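Local coordinates for tyrosyl-tRNA synthetase (Aeropyrum pernix, PDB 2CYA), which belongs to the class I aminoacyl-tRNA synthetases and probably joins tyrosine to its cognate tRNA by way of a tyrosyl-adenylate intermediate, at residues V98-E103 and R342-G347; M88-A93 and L355-G360; G38-E43 and L53-K58. One frame throughout, in Å; residues are numbered along the deposited sequence.

Contact 1 (V98-E103 and R342-G347); sequences VRRVME and RGAVLG
Arg-100 and Val-101 on helix 88-104, a crossover helix of the Rossmann-type catalytic fold, meet Ala-344 and Val-345 in the last turn of helix 323-346, making a near-antiparallel helix pair. The axes of the two short segments approach to 9.0 Å with 145° between their directions, and the backbones come nearest at Arg-100 and Val-345, whose CA atoms are 6.7 Å apart. Arg-100 carries the polar half. Its chain leaves with CG anti to the backbone N and then folds twice (chi2 and chi3 both 55°), which lays CD 3.9 Å from Ala-344 CB and presents the guanidinium edge to the last turn of the partner helix. There NH1 gives Ala-344 O a weak hydrogen bond of 3.3 Å, bent to 147°, with the acceptor in the guanidinium plane. A positive group beside the C-terminal end of a helix is probably favoured by the helix dipole. Acidic groups hold the arginine as well: NH1 has a salt bridge to Asp-348, just past that helix, and NE has a long one to Glu-103 OE2, at 3.8 Å, one turn along its own helix. Beside this polar group the contact is apolar and buried, with Val-250, Val-251 and Met-351 packed round Val-101 and Val-345. That pair touches through one methyl each, Val-101 CG2 lying 4.0 Å from Val-345 CG2.

Contact 2 (M88-A93 and L355-G360); sequences MDLIRA and LEAIEG
Ile-358 stretches its longer branch toward Leu-90 and Ala-93 because CG1 stands beside its own backbone N (chi1 -66°) and CD1 then continues fully extended (chi2 -179°). The methyl thus lands on the backbone of the opposite helix: CD1 is 3.9 Å from Leu-90 O and equally far from Ala-93 C, and 4.1 Å from Ala-93 CB. From helix 88-104, Leu-90 sets CD1 4.1 Å from Ala-357 CB. This is a helix-helix crossing at the end of the chain: C-terminal helix 349-360 passes over the first turns of helix 88-104, the crossover helix between parallel strands 68-73 and 113-116, with 129° between the axis directions and 9.4 Å between the axes of the two short segments. No hydrogen bond spans the two segments; apolar side chains, and the Ile-358 methyl against backbone atoms, make the contact. Ile-358 is buried, also touching Ala-94, next in the chain after Ala-93, and Ile-97 about a turn farther on, whereas Ala-357 sits at the exposed margin. The side chain of Ile-358 is about 7 Å from that of Lys-241, an inferred ATP-binding residue of the KMSKS region. Leu-90 in turn touches Leu-84 and Lys-361.

Contact 3 (G38-E43 and L53-K58); sequences GYIGYE and LVWMYK
Trp-55 lays its indole across the side chains of Ile-40 and Tyr-42, crossing each at about a right angle, and so packs helix 51-64 on strand 37-42. Strand, helix and the parallel strand 68-73 form a beta-alpha-beta crossover of the Rossmann-type catalytic fold; the sequence at the start of the helix, from His-49 to Trp-52, corresponds to the HIGH signature of class I synthetases, and both residues are inferred to bind ATP. The backbones stand well apart, 8.3 Å between the CA atoms of Ile-40 and Trp-55, so the indole spans the gap. Its CG lies between the backbone N and the carbonyl carbon (chi1 62°), a position seldom taken in a helix, and this swings the ring toward the sheet. Ile-40 reaches out with both torsions anti (chi1 -176°), delivering CD1 obliquely to the ring fusion and the atom beside it: it is 3.3 Å from Trp-55 CD2 and 3.4 Å from Trp-55 CE3, tight for carbon against carbon. Its other branch meets the far rim, CG2 being 4.0 Å from Trp-55 CZ3. With an alanine in place of Trp-55, Ile-40 CD1 and one face of Tyr-42 would probably lose their indole neighbour, and a gap would be likely to open between helix and sheet. Trp-55 also meets the ring of Trp-52, and a sulfate ion, probably from the crystallisation liquor, lies close to Trp-55. Tyr-39, predicted to bind L-tyrosine, projects from the opposite side of the strand. The Tyr-42 and Trp-55 rings form neither a stack nor a T: their planes differ by 33°, the centroid of the six-membered indole ring is 5.3 Å from that of the tyrosine, and Trp-55 CZ2 lies over one tyrosine face near its rim, 4.0 Å from Tyr-42 CG.

From the N terminus, contact 3 closes first, a short loop in which strand 37-42 and helix 51-64 pack within one crossover. The chain then enters helix 88-104, which opens contact 2 at 88-93 and contact 1 at 98-103. Contact 1 closes at 342-347 and contact 2 at 355-360, so contact 1 is nested within contact 2, and both are in series with contact 3. Successive helices 323-346 and 349-360 are thereby tied to one catalytic-domain helix, and they meet each other where Leu-346 CD2 is 3.4 Å from Leu-355 CD2. Contacts 1 and 3 also touch, Met-102 CG lying 3.6 Å from Met-56 SD; contacts 2 and 3 do not.

Contact 1 (V98-E103 and R342-G347)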
ATOM      1  N   VAL A  98     -11.552 -16.315  19.141  1.00 26.20           N
ATOM      2  CA  VAL A  98     -11.713 -15.055  19.847  1.00 24.46           C
ATOM      3  C   VAL A  98     -13.205 -14.717  19.988  1.00 26.14           C
ATOM      4  O   VAL A  98     -13.634 -14.277  21.056  1.00 25.60           O
ATOM      5  CB  VAL A  98     -10.941 -13.915  19.111  1.00 24.85           C
ATOM      6  CG1 VAL A  98     -11.415 -12.527  19.578  1.00 19.46           C
ATOM      7  CG2 VAL A  98      -9.423 -14.088  19.381  1.00 23.38           C
ATOM      8  N   ARG A  99     -14.005 -14.926  18.937  1.00 26.10           N
ATOM      9  CA  ARG A  99     -15.431 -14.616  19.056  1.00 30.56           C
ATOM     10  C   ARG A  99     -16.089 -15.448  20.150  1.00 30.54           C
ATOM     11  O   ARG A  99     -16.924 -14.945  20.909  1.00 28.52           O
ATOM     12  CB  ARG A  99     -16.190 -14.863  17.750  1.00 32.50           C
ATOM     13  CG  ARG A  99     -16.011 -13.784  16.721  1.00 39.69           C
ATOM     14  CD  ARG A  99     -16.864 -14.026  15.485  1.00 45.59           C
ATOM     15  NE  ARG A  99     -16.011 -14.056  14.298  1.00 54.38           N
ATOM     16  CZ  ARG A  99     -15.854 -15.112  13.502  1.00 56.95           C
ATOM     17  NH1 ARG A  99     -16.506 -16.246  13.743  1.00 59.37           N
ATOM     18  NH2 ARG A  99     -15.006 -15.046  12.485  1.00 58.02           N
ATOM     19  N   ARG A 100     -15.713 -16.721  20.214  1.00 29.80           N
ATOM     20  CA  ARG A 100     -16.280 -17.625  21.205  1.00 32.38           C
ATOM     21  C   ARG A 100     -15.829 -17.237  22.597  1.00 31.10           C
ATOM     22  O   ARG A 100     -16.602 -17.309  23.548  1.00 32.74           O
ATOM     23  CB  ARG A 100     -15.866 -19.071  20.910  1.00 33.78           C
ATOM     24  CG  ARG A 100     -16.394 -20.101  21.908  1.00 35.00           C
ATOM     25  CD  ARG A 100     -17.902 -20.045  22.040  1.00 37.58           C
ATOM     26  NE  ARG A 100     -18.560 -20.187  20.745  1.00 41.33           N
ATOM     27  CZ  ARG A 100     -18.554 -21.301  20.027  1.00 42.60           C
ATOM     28  NH1 ARG A 100     -17.927 -22.379  20.484  1.00 43.40           N
ATOM     29  NH2 ARG A 100     -19.153 -21.330  18.840  1.00 43.15           N
ATOM     30  N   VAL A 101     -14.570 -16.835  22.711  1.00 30.00           N
ATOM     31  CA  VAL A 101     -14.024 -16.427  23.994  1.00 25.82           C
ATOM     32  C   VAL A 101     -14.740 -15.171  24.477  1.00 28.14           C
ATOM     33  O   VAL A 101     -15.094 -15.070  25.655  1.00 28.39           O
ATOM     34  CB  VAL A 101     -12.519 -16.117  23.889  1.00 25.77           C
ATOM     35  CG1 VAL A 101     -12.051 -15.388  25.160  1.00 19.85           C
ATOM     36  CG2 VAL A 101     -11.715 -17.422  23.684  1.00 24.50           C
ATOM     37  N   MET A 102     -14.950 -14.211  23.578  1.00 27.14           N
ATOM     38  CA  MET A 102     -15.612 -12.974  23.964  1.00 29.52           C
ATOM     39  C   MET A 102     -17.016 -13.220  24.503  1.00 30.47           C
ATOM     40  O   MET A 102     -17.411 -12.625  25.498  1.00 31.30           O
ATOM     41  CB  MET A 102     -15.664 -11.985  22.791  1.00 27.39           C
ATOM     42  CG  MET A 102     -14.309 -11.369  22.477  1.00 29.81           C
ATOM     43  SD  MET A 102     -14.342 -10.319  21.020  1.00 30.19           S
ATOM     44  CE  MET A 102     -15.232  -8.828  21.651  1.00 28.13           C
ATOM     45  N   GLU A 103     -17.758 -14.094  23.836  1.00 30.08           N
ATOM     46  CA  GLU A 103     -19.111 -14.430  24.243  1.00 30.98           C
ATOM     47  C   GLU A 103     -19.087 -15.090  25.616  1.00 31.11           C
ATOM     48  O   GLU A 103     -19.770 -14.652  26.546  1.00 27.75           O
ATOM     49  CB  GLU A 103     -19.733 -15.382  23.213  1.00 33.11           C
ATOM     50  CG  GLU A 103     -20.997 -16.100  23.685  1.00 36.97           C
ATOM     51  CD  GLU A 103     -21.691 -16.871  22.560  1.00 37.26           C
ATOM     52  OE1 GLU A 103     -22.705 -16.376  22.044  1.00 40.16           O
ATOM     53  OE2 GLU A 103     -21.217 -17.963  22.184  1.00 39.94           O
ATOM     54  N   ARG A 342     -12.724 -21.718  28.823  1.00 28.46           N
ATOM     55  CA  ARG A 342     -12.068 -22.929  28.366  1.00 28.11           C
ATOM     56  C   ARG A 342     -13.121 -23.945  27.916  1.00 29.19           C
ATOM     57  O   ARG A 342     -12.964 -24.612  26.887  1.00 28.87           O
ATOM     58  CB  ARG A 342     -11.234 -23.511  29.504  1.00 29.32           C
ATOM     59  CG  ARG A 342     -10.407 -24.734  29.129  1.00 25.55           C
ATOM     60  CD  ARG A 342      -9.518 -25.114  30.298  1.00 26.76           C
ATOM     61  NE  ARG A 342     -10.326 -25.333  31.488  1.00 26.20           N
ATOM     62  CZ  ARG A 342      -9.921 -25.131  32.735  1.00 26.45           C
ATOM     63  NH1 ARG A 342      -8.689 -24.692  33.003  1.00 24.78           N
ATOM     64  NH2 ARG A 342     -10.770 -25.354  33.718  1.00 24.79           N
ATOM     65  N   GLY A 343     -14.202 -24.048  28.685  1.00 28.89           N
ATOM     66  CA  GLY A 343     -15.268 -24.975  28.347  1.00 29.75           C
ATOM     67  C   GLY A 343     -15.952 -24.682  27.019  1.00 30.46           C
ATOM     68  O   GLY A 343     -16.169 -25.591  26.213  1.00 30.26           O
ATOM     69  N   ALA A 344     -16.293 -23.416  26.788  1.00 30.79           N
ATOM     70  CA  ALA A 344     -16.946 -23.016  25.543  1.00 30.55           C
ATOM     71  C   ALA A 344     -16.071 -23.303  24.332  1.00 31.24           C
ATOM     72  O   ALA A 344     -16.570 -23.589  23.249  1.00 33.58           O
ATOM     73  CB  ALA A 344     -17.293 -21.530  25.585  1.00 30.24           C
ATOM     74  N   VAL A 345     -14.762 -23.217  24.506  1.00 31.01           N
ATOM     75  CA  VAL A 345     -13.843 -23.477  23.409  1.00 30.42           C
ATOM     76  C   VAL A 345     -13.587 -24.968  23.205  1.00 33.71           C
ATOM     77  O   VAL A 345     -13.785 -25.492  22.107  1.00 36.05           O
ATOM     78  CB  VAL A 345     -12.489 -22.797  23.651  1.00 30.01           C
ATOM     79  CG1 VAL A 345     -11.499 -23.176  22.538  1.00 26.71           C
ATOM     80  CG2 VAL A 345     -12.685 -21.285  23.720  1.00 27.62           C
ATOM     81  N   LEU A 346     -13.153 -25.657  24.255  1.00 32.58           N
ATOM     82  CA  LEU A 346     -12.845 -27.075  24.136  1.00 34.23           C
ATOM     83  C   LEU A 346     -14.078 -27.945  23.955  1.00 35.58           C
ATOM     84  O   LEU A 346     -13.988 -29.012  23.363  1.00 35.89           O
ATOM     85  CB  LEU A 346     -12.045 -27.561  25.356  1.00 32.71           C
ATOM     86  CG  LEU A 346     -10.704 -26.865  25.619  1.00 34.06           C
ATOM     87  CD1 LEU A 346     -10.005 -27.539  26.788  1.00 32.51           C
ATOM     88  CD2 LEU A 346      -9.812 -26.941  24.375  1.00 31.73           C
ATOM     89  N   GLY A 347     -15.218 -27.489  24.467  1.00 37.06           N
ATOM     90  CA  GLY A 347     -16.446 -28.253  24.346  1.00 39.23           C
ATOM     91  C   GLY A 347     -17.104 -28.179  22.977  1.00 40.80           C
ATOM     92  O   GLY A 347     -18.179 -28.734  22.775  1.00 40.15           O
TER

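Contact 2 (M88-A93 and L355-G360)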
ATOM      1  N   MET A  88      -3.244 -18.018   6.371  1.00 41.46           N
ATOM      2  CA  MET A  88      -4.523 -17.342   6.521  1.00 41.88           C
ATOM      3  C   MET A  88      -5.644 -18.176   7.142  1.00 43.38           C
ATOM      4  O   MET A  88      -6.539 -17.618   7.792  1.00 42.51           O
ATOM      5  CB  MET A  88      -4.971 -16.768   5.169  1.00 40.65           C
ATOM      6  CG  MET A  88      -4.083 -15.623   4.654  1.00 37.84           C
ATOM      7  SD  MET A  88      -3.935 -14.230   5.840  1.00 37.25           S
ATOM      8  CE  MET A  88      -5.553 -13.498   5.650  1.00 35.72           C
ATOM      9  N   ASP A  89      -5.613 -19.495   6.941  1.00 43.93           N
ATOM     10  CA  ASP A  89      -6.638 -20.375   7.508  1.00 43.56           C
ATOM     11  C   ASP A  89      -6.522 -20.435   9.032  1.00 41.44           C
ATOM     12  O   ASP A  89      -7.521 -20.479   9.750  1.00 40.72           O
ATOM     13  CB  ASP A  89      -6.499 -21.798   6.969  1.00 47.47           C
ATOM     14  CG  ASP A  89      -6.688 -21.881   5.472  1.00 52.63           C
ATOM     15  OD1 ASP A  89      -7.774 -21.502   4.989  1.00 51.84           O
ATOM     16  OD2 ASP A  89      -5.742 -22.331   4.784  1.00 56.65           O
ATOM     17  N   LEU A  90      -5.287 -20.478   9.508  1.00 38.45           N
ATOM     18  CA  LEU A  90      -5.005 -20.540  10.929  1.00 38.45           C
ATOM     19  C   LEU A  90      -5.316 -19.193  11.583  1.00 37.22           C
ATOM     20  O   LEU A  90      -5.759 -19.125  12.732  1.00 34.99           O
ATOM     21  CB  LEU A  90      -3.536 -20.903  11.132  1.00 38.23           C
ATOM     22  CG  LEU A  90      -3.182 -22.365  11.417  1.00 41.79           C
ATOM     23  CD1 LEU A  90      -4.080 -23.338  10.658  1.00 39.63           C
ATOM     24  CD2 LEU A  90      -1.723 -22.564  11.065  1.00 39.98           C
ATOM     25  N   ILE A  91      -5.088 -18.120  10.838  1.00 35.89           N
ATOM     26  CA  ILE A  91      -5.364 -16.791  11.358  1.00 36.27           C
ATOM     27  C   ILE A  91      -6.875 -16.629  11.517  1.00 35.98           C
ATOM     28  O   ILE A  91      -7.341 -16.083  12.515  1.00 34.72           O
ATOM     29  CB  ILE A  91      -4.816 -15.706  10.425  1.00 35.54           C
ATOM     30  CG1 ILE A  91      -3.291 -15.752  10.442  1.00 32.50           C
ATOM     31  CG2 ILE A  91      -5.351 -14.323  10.841  1.00 35.42           C
ATOM     32  CD1 ILE A  91      -2.633 -14.731   9.515  1.00 33.86           C
ATOM     33  N   ARG A  92      -7.628 -17.121  10.539  1.00 35.54           N
ATOM     34  CA  ARG A  92      -9.083 -17.044  10.578  1.00 37.49           C
ATOM     35  C   ARG A  92      -9.598 -17.885  11.735  1.00 36.59           C
ATOM     36  O   ARG A  92     -10.549 -17.505  12.415  1.00 35.69           O
ATOM     37  CB  ARG A  92      -9.695 -17.583   9.282  1.00 39.37           C
ATOM     38  CG  ARG A  92     -10.633 -16.599   8.576  1.00 44.02           C
ATOM     39  CD  ARG A  92     -10.005 -16.045   7.306  1.00 42.92           C
ATOM     40  NE  ARG A  92      -9.582 -17.134   6.421  1.00 46.12           N
ATOM     41  CZ  ARG A  92      -8.957 -16.969   5.255  1.00 44.06           C
ATOM     42  NH1 ARG A  92      -8.676 -15.743   4.815  1.00 38.82           N
ATOM     43  NH2 ARG A  92      -8.610 -18.035   4.540  1.00 40.62           N
ATOM     44  N   ALA A  93      -8.957 -19.033  11.937  1.00 34.93           N
ATOM     45  CA  ALA A  93      -9.341 -19.946  12.998  1.00 35.38           C
ATOM     46  C   ALA A  93      -9.127 -19.284  14.346  1.00 34.43           C
ATOM     47  O   ALA A  93      -9.942 -19.444  15.239  1.00 33.92           O
ATOM     48  CB  ALA A  93      -8.535 -21.226  12.906  1.00 35.81           C
ATOM     49  N   LEU A 355      -8.306 -25.225  17.272  1.00 45.36           N
ATOM     50  CA  LEU A 355      -7.333 -24.950  18.321  1.00 44.85           C
ATOM     51  C   LEU A 355      -6.086 -25.808  18.133  1.00 43.79           C
ATOM     52  O   LEU A 355      -4.963 -25.347  18.334  1.00 42.13           O
ATOM     53  CB  LEU A 355      -7.937 -25.234  19.701  1.00 45.64           C
ATOM     54  CG  LEU A 355      -6.973 -25.074  20.879  1.00 46.29           C
ATOM     55  CD1 LEU A 355      -6.497 -23.618  20.967  1.00 46.26           C
ATOM     56  CD2 LEU A 355      -7.671 -25.496  22.163  1.00 47.39           C
ATOM     57  N   GLU A 356      -6.291 -27.059  17.746  1.00 45.31           N
ATOM     58  CA  GLU A 356      -5.177 -27.981  17.552  1.00 47.19           C
ATOM     59  C   GLU A 356      -4.391 -27.644  16.277  1.00 45.40           C
ATOM     60  O   GLU A 356      -3.162 -27.697  16.266  1.00 46.54           O
ATOM     61  CB  GLU A 356      -5.715 -29.427  17.574  1.00 50.04           C
ATOM     62  CG  GLU A 356      -6.552 -29.675  18.858  1.00 53.94           C
ATOM     63  CD  GLU A 356      -6.998 -31.113  19.086  1.00 55.63           C
ATOM     64  OE1 GLU A 356      -7.610 -31.714  18.175  1.00 54.74           O
ATOM     65  OE2 GLU A 356      -6.749 -31.631  20.202  1.00 57.47           O
ATOM     66  N   ALA A 357      -5.082 -27.268  15.212  1.00 44.72           N
ATOM     67  CA  ALA A 357      -4.370 -26.889  13.994  1.00 44.79           C
ATOM     68  C   ALA A 357      -3.477 -25.705  14.359  1.00 46.58           C
ATOM     69  O   ALA A 357      -2.285 -25.687  14.037  1.00 47.24           O
ATOM     70  CB  ALA A 357      -5.355 -26.495  12.891  1.00 44.23           C
ATOM     71  N   ILE A 358      -4.044 -24.725  15.063  1.00 47.61           N
ATOM     72  CA  ILE A 358      -3.278 -23.549  15.465  1.00 48.87           C
ATOM     73  C   ILE A 358      -2.051 -23.899  16.303  1.00 51.87           C
ATOM     74  O   ILE A 358      -0.962 -23.370  16.076  1.00 52.04           O
ATOM     75  CB  ILE A 358      -4.133 -22.553  16.283  1.00 48.06           C
ATOM     76  CG1 ILE A 358      -5.236 -21.960  15.408  1.00 46.41           C
ATOM     77  CG2 ILE A 358      -3.243 -21.441  16.841  1.00 45.64           C
ATOM     78  CD1 ILE A 358      -6.093 -20.962  16.129  1.00 44.60           C
ATOM     79  N   GLU A 359      -2.223 -24.771  17.286  1.00 55.24           N
ATOM     80  CA  GLU A 359      -1.098 -25.134  18.135  1.00 59.02           C
ATOM     81  C   GLU A 359      -0.108 -25.998  17.349  1.00 61.50           C
ATOM     82  O   GLU A 359       0.998 -26.275  17.812  1.00 61.12           O
ATOM     83  CB  GLU A 359      -1.599 -25.852  19.397  1.00 59.39           C
ATOM     84  CG  GLU A 359      -2.582 -25.014  20.221  1.00 59.52           C
ATOM     85  CD  GLU A 359      -3.053 -25.707  21.501  1.00 61.00           C
ATOM     86  OE1 GLU A 359      -3.313 -26.931  21.472  1.00 59.66           O
ATOM     87  OE2 GLU A 359      -3.185 -25.017  22.539  1.00 61.15           O
ATOM     88  N   GLY A 360      -0.508 -26.404  16.147  1.00 64.50           N
ATOM     89  CA  GLY A 360       0.368 -27.201  15.306  1.00 68.13           C
ATOM     90  C   GLY A 360       1.547 -26.374  14.806  1.00 71.07           C
ATOM     91  O   GLY A 360       2.707 -26.762  14.986  1.00 71.02           O
TER

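Contact 3 (G38-E43 and L53-K58)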
ATOM      1  N   GLY A  38     -17.320   3.013  17.096  1.00 24.15           N
ATOM      2  CA  GLY A  38     -15.984   2.702  17.555  1.00 23.55           C
ATOM      3  C   GLY A  38     -15.619   1.287  17.175  1.00 24.15           C
ATOM      4  O   GLY A  38     -16.469   0.516  16.721  1.00 25.19           O
ATOM      5  N   TYR A  39     -14.352   0.945  17.338  1.00 22.28           N
ATOM      6  CA  TYR A  39     -13.917  -0.409  17.049  1.00 22.29           C
ATOM      7  C   TYR A  39     -12.642  -0.692  17.799  1.00 20.99           C
ATOM      8  O   TYR A  39     -12.113   0.179  18.496  1.00 22.00           O
ATOM      9  CB  TYR A  39     -13.637  -0.594  15.536  1.00 19.78           C
ATOM     10  CG  TYR A  39     -12.171  -0.395  15.108  1.00 20.76           C
ATOM     11  CD1 TYR A  39     -11.601  -1.209  14.119  1.00 21.30           C
ATOM     12  CD2 TYR A  39     -11.361   0.585  15.690  1.00 17.06           C
ATOM     13  CE1 TYR A  39     -10.277  -1.059  13.723  1.00 21.94           C
ATOM     14  CE2 TYR A  39     -10.021   0.746  15.302  1.00 18.68           C
ATOM     15  CZ  TYR A  39      -9.483  -0.084  14.318  1.00 22.51           C
ATOM     16  OH  TYR A  39      -8.146   0.012  13.954  1.00 20.08           O
ATOM     17  N   ILE A  40     -12.197  -1.939  17.673  1.00 21.39           N
ATOM     18  CA  ILE A  40     -10.895  -2.369  18.151  1.00 22.04           C
ATOM     19  C   ILE A  40     -10.452  -3.272  16.996  1.00 25.10           C
ATOM     20  O   ILE A  40     -11.273  -3.990  16.390  1.00 23.80           O
ATOM     21  CB  ILE A  40     -10.870  -3.188  19.473  1.00 21.70           C
ATOM     22  CG1 ILE A  40      -9.397  -3.451  19.833  1.00 23.13           C
ATOM     23  CG2 ILE A  40     -11.650  -4.485  19.346  1.00 25.02           C
ATOM     24  CD1 ILE A  40      -9.139  -4.212  21.176  1.00 18.33           C
ATOM     25  N   GLY A  41      -9.180  -3.165  16.641  1.00 24.74           N
ATOM     26  CA  GLY A  41      -8.635  -3.985  15.588  1.00 24.67           C
ATOM     27  C   GLY A  41      -7.539  -4.778  16.260  1.00 26.64           C
ATOM     28  O   GLY A  41      -6.721  -4.217  16.998  1.00 29.37           O
ATOM     29  N   TYR A  42      -7.504  -6.074  16.016  1.00 26.01           N
ATOM     30  CA  TYR A  42      -6.483  -6.898  16.633  1.00 26.35           C
ATOM     31  C   TYR A  42      -6.032  -7.969  15.659  1.00 26.60           C
ATOM     32  O   TYR A  42      -6.805  -8.405  14.806  1.00 27.43           O
ATOM     33  CB  TYR A  42      -7.051  -7.560  17.894  1.00 23.54           C
ATOM     34  CG  TYR A  42      -7.895  -8.770  17.593  1.00 24.13           C
ATOM     35  CD1 TYR A  42      -7.347 -10.051  17.646  1.00 23.15           C
ATOM     36  CD2 TYR A  42      -9.228  -8.633  17.168  1.00 23.03           C
ATOM     37  CE1 TYR A  42      -8.105 -11.179  17.276  1.00 23.32           C
ATOM     38  CE2 TYR A  42      -9.993  -9.754  16.798  1.00 21.03           C
ATOM     39  CZ  TYR A  42      -9.420 -11.019  16.858  1.00 24.62           C
ATOM     40  OH  TYR A  42     -10.159 -12.134  16.513  1.00 25.74           O
ATOM     41  N   GLU A  43      -4.786  -8.404  15.805  1.00 27.88           N
ATOM     42  CA  GLU A  43      -4.246  -9.453  14.956  1.00 29.42           C
ATOM     43  C   GLU A  43      -4.603 -10.821  15.549  1.00 30.21           C
ATOM     44  O   GLU A  43      -4.269 -11.102  16.703  1.00 30.12           O
ATOM     45  CB  GLU A  43      -2.709  -9.354  14.872  1.00 30.51           C
ATOM     46  CG  GLU A  43      -2.141  -8.159  14.102  1.00 31.75           C
ATOM     47  CD  GLU A  43      -0.614  -8.085  14.199  1.00 35.23           C
ATOM     48  OE1 GLU A  43       0.056  -9.138  14.177  1.00 36.06           O
ATOM     49  OE2 GLU A  43      -0.071  -6.972  14.299  1.00 36.82           O
ATOM     50  N   LEU A  53      -8.337 -10.366  27.493  1.00 24.51           N
ATOM     51  CA  LEU A  53      -9.595 -10.197  28.226  1.00 24.16           C
ATOM     52  C   LEU A  53      -9.772  -8.723  28.612  1.00 24.07           C
ATOM     53  O   LEU A  53     -10.892  -8.205  28.625  1.00 27.06           O
ATOM     54  CB  LEU A  53      -9.624 -11.098  29.476  1.00 23.37           C
ATOM     55  CG  LEU A  53      -9.799 -12.624  29.297  1.00 24.66           C
ATOM     56  CD1 LEU A  53      -9.716 -13.322  30.652  1.00 22.06           C
ATOM     57  CD2 LEU A  53     -11.158 -12.933  28.637  1.00 23.69           C
ATOM     58  N   VAL A  54      -8.666  -8.041  28.899  1.00 24.26           N
ATOM     59  CA  VAL A  54      -8.725  -6.628  29.259  1.00 25.18           C
ATOM     60  C   VAL A  54      -9.417  -5.810  28.169  1.00 24.95           C
ATOM     61  O   VAL A  54     -10.301  -5.000  28.469  1.00 24.26           O
ATOM     62  CB  VAL A  54      -7.317  -6.015  29.487  1.00 27.80           C
ATOM     63  CG1 VAL A  54      -7.460  -4.531  29.816  1.00 27.89           C
ATOM     64  CG2 VAL A  54      -6.589  -6.741  30.613  1.00 26.88           C
ATOM     65  N   TRP A  55      -9.037  -5.992  26.902  1.00 22.61           N
ATOM     66  CA  TRP A  55      -9.727  -5.204  25.888  1.00 22.83           C
ATOM     67  C   TRP A  55     -11.125  -5.764  25.585  1.00 24.54           C
ATOM     68  O   TRP A  55     -12.017  -5.025  25.175  1.00 25.07           O
ATOM     69  CB  TRP A  55      -8.884  -5.050  24.613  1.00 24.83           C
ATOM     70  CG  TRP A  55      -8.518  -6.294  23.852  1.00 23.51           C
ATOM     71  CD1 TRP A  55      -7.286  -6.891  23.797  1.00 22.46           C
ATOM     72  CD2 TRP A  55      -9.357  -7.015  22.937  1.00 24.15           C
ATOM     73  NE1 TRP A  55      -7.305  -7.935  22.892  1.00 25.47           N
ATOM     74  CE2 TRP A  55      -8.564  -8.031  22.351  1.00 25.95           C
ATOM     75  CE3 TRP A  55     -10.704  -6.892  22.550  1.00 26.36           C
ATOM     76  CZ2 TRP A  55      -9.069  -8.923  21.398  1.00 23.54           C
ATOM     77  CZ3 TRP A  55     -11.208  -7.773  21.603  1.00 27.06           C
ATOM     78  CH2 TRP A  55     -10.384  -8.782  21.033  1.00 25.04           C
ATOM     79  N   MET A  56     -11.342  -7.060  25.831  1.00 24.07           N
ATOM     80  CA  MET A  56     -12.669  -7.621  25.591  1.00 24.90           C
ATOM     81  C   MET A  56     -13.661  -7.002  26.595  1.00 24.98           C
ATOM     82  O   MET A  56     -14.778  -6.658  26.242  1.00 25.31           O
ATOM     83  CB  MET A  56     -12.642  -9.148  25.721  1.00 23.45           C
ATOM     84  CG  MET A  56     -11.874  -9.851  24.598  1.00 20.20           C
ATOM     85  SD  MET A  56     -11.711 -11.633  24.893  1.00 25.25           S
ATOM     86  CE  MET A  56     -10.809 -12.180  23.385  1.00 20.94           C
ATOM     87  N   TYR A  57     -13.236  -6.844  27.842  1.00 25.48           N
ATOM     88  CA  TYR A  57     -14.099  -6.248  28.865  1.00 26.89           C
ATOM     89  C   TYR A  57     -14.382  -4.790  28.511  1.00 27.81           C
ATOM     90  O   TYR A  57     -15.470  -4.270  28.789  1.00 28.41           O
ATOM     91  CB  TYR A  57     -13.433  -6.321  30.249  1.00 23.15           C
ATOM     92  CG  TYR A  57     -13.266  -7.734  30.786  1.00 25.98           C
ATOM     93  CD1 TYR A  57     -14.212  -8.734  30.500  1.00 24.28           C
ATOM     94  CD2 TYR A  57     -12.203  -8.059  31.624  1.00 24.83           C
ATOM     95  CE1 TYR A  57     -14.099 -10.004  31.034  1.00 25.21           C
ATOM     96  CE2 TYR A  57     -12.083  -9.334  32.173  1.00 26.70           C
ATOM     97  CZ  TYR A  57     -13.035 -10.304  31.877  1.00 26.71           C
ATOM     98  OH  TYR A  57     -12.921 -11.562  32.441  1.00 22.91           O
ATOM     99  N   LYS A  58     -13.397  -4.132  27.902  1.00 25.99           N
ATOM    100  CA  LYS A  58     -13.557  -2.743  27.517  1.00 27.35           C
ATOM    101  C   LYS A  58     -14.569  -2.666  26.369  1.00 28.81           C
ATOM    102  O   LYS A  58     -15.364  -1.731  26.303  1.00 29.93           O
ATOM    103  CB  LYS A  58     -12.207  -2.139  27.130  1.00 27.46           C
ATOM    104  CG  LYS A  58     -12.192  -0.627  26.956  1.00 33.44           C
ATOM    105  CD  LYS A  58     -12.954   0.130  28.065  1.00 34.17           C
ATOM    106  CE  LYS A  58     -12.421  -0.164  29.463  1.00 34.29           C
ATOM    107  NZ  LYS A  58     -13.227   0.591  30.481  1.00 39.03           N
TER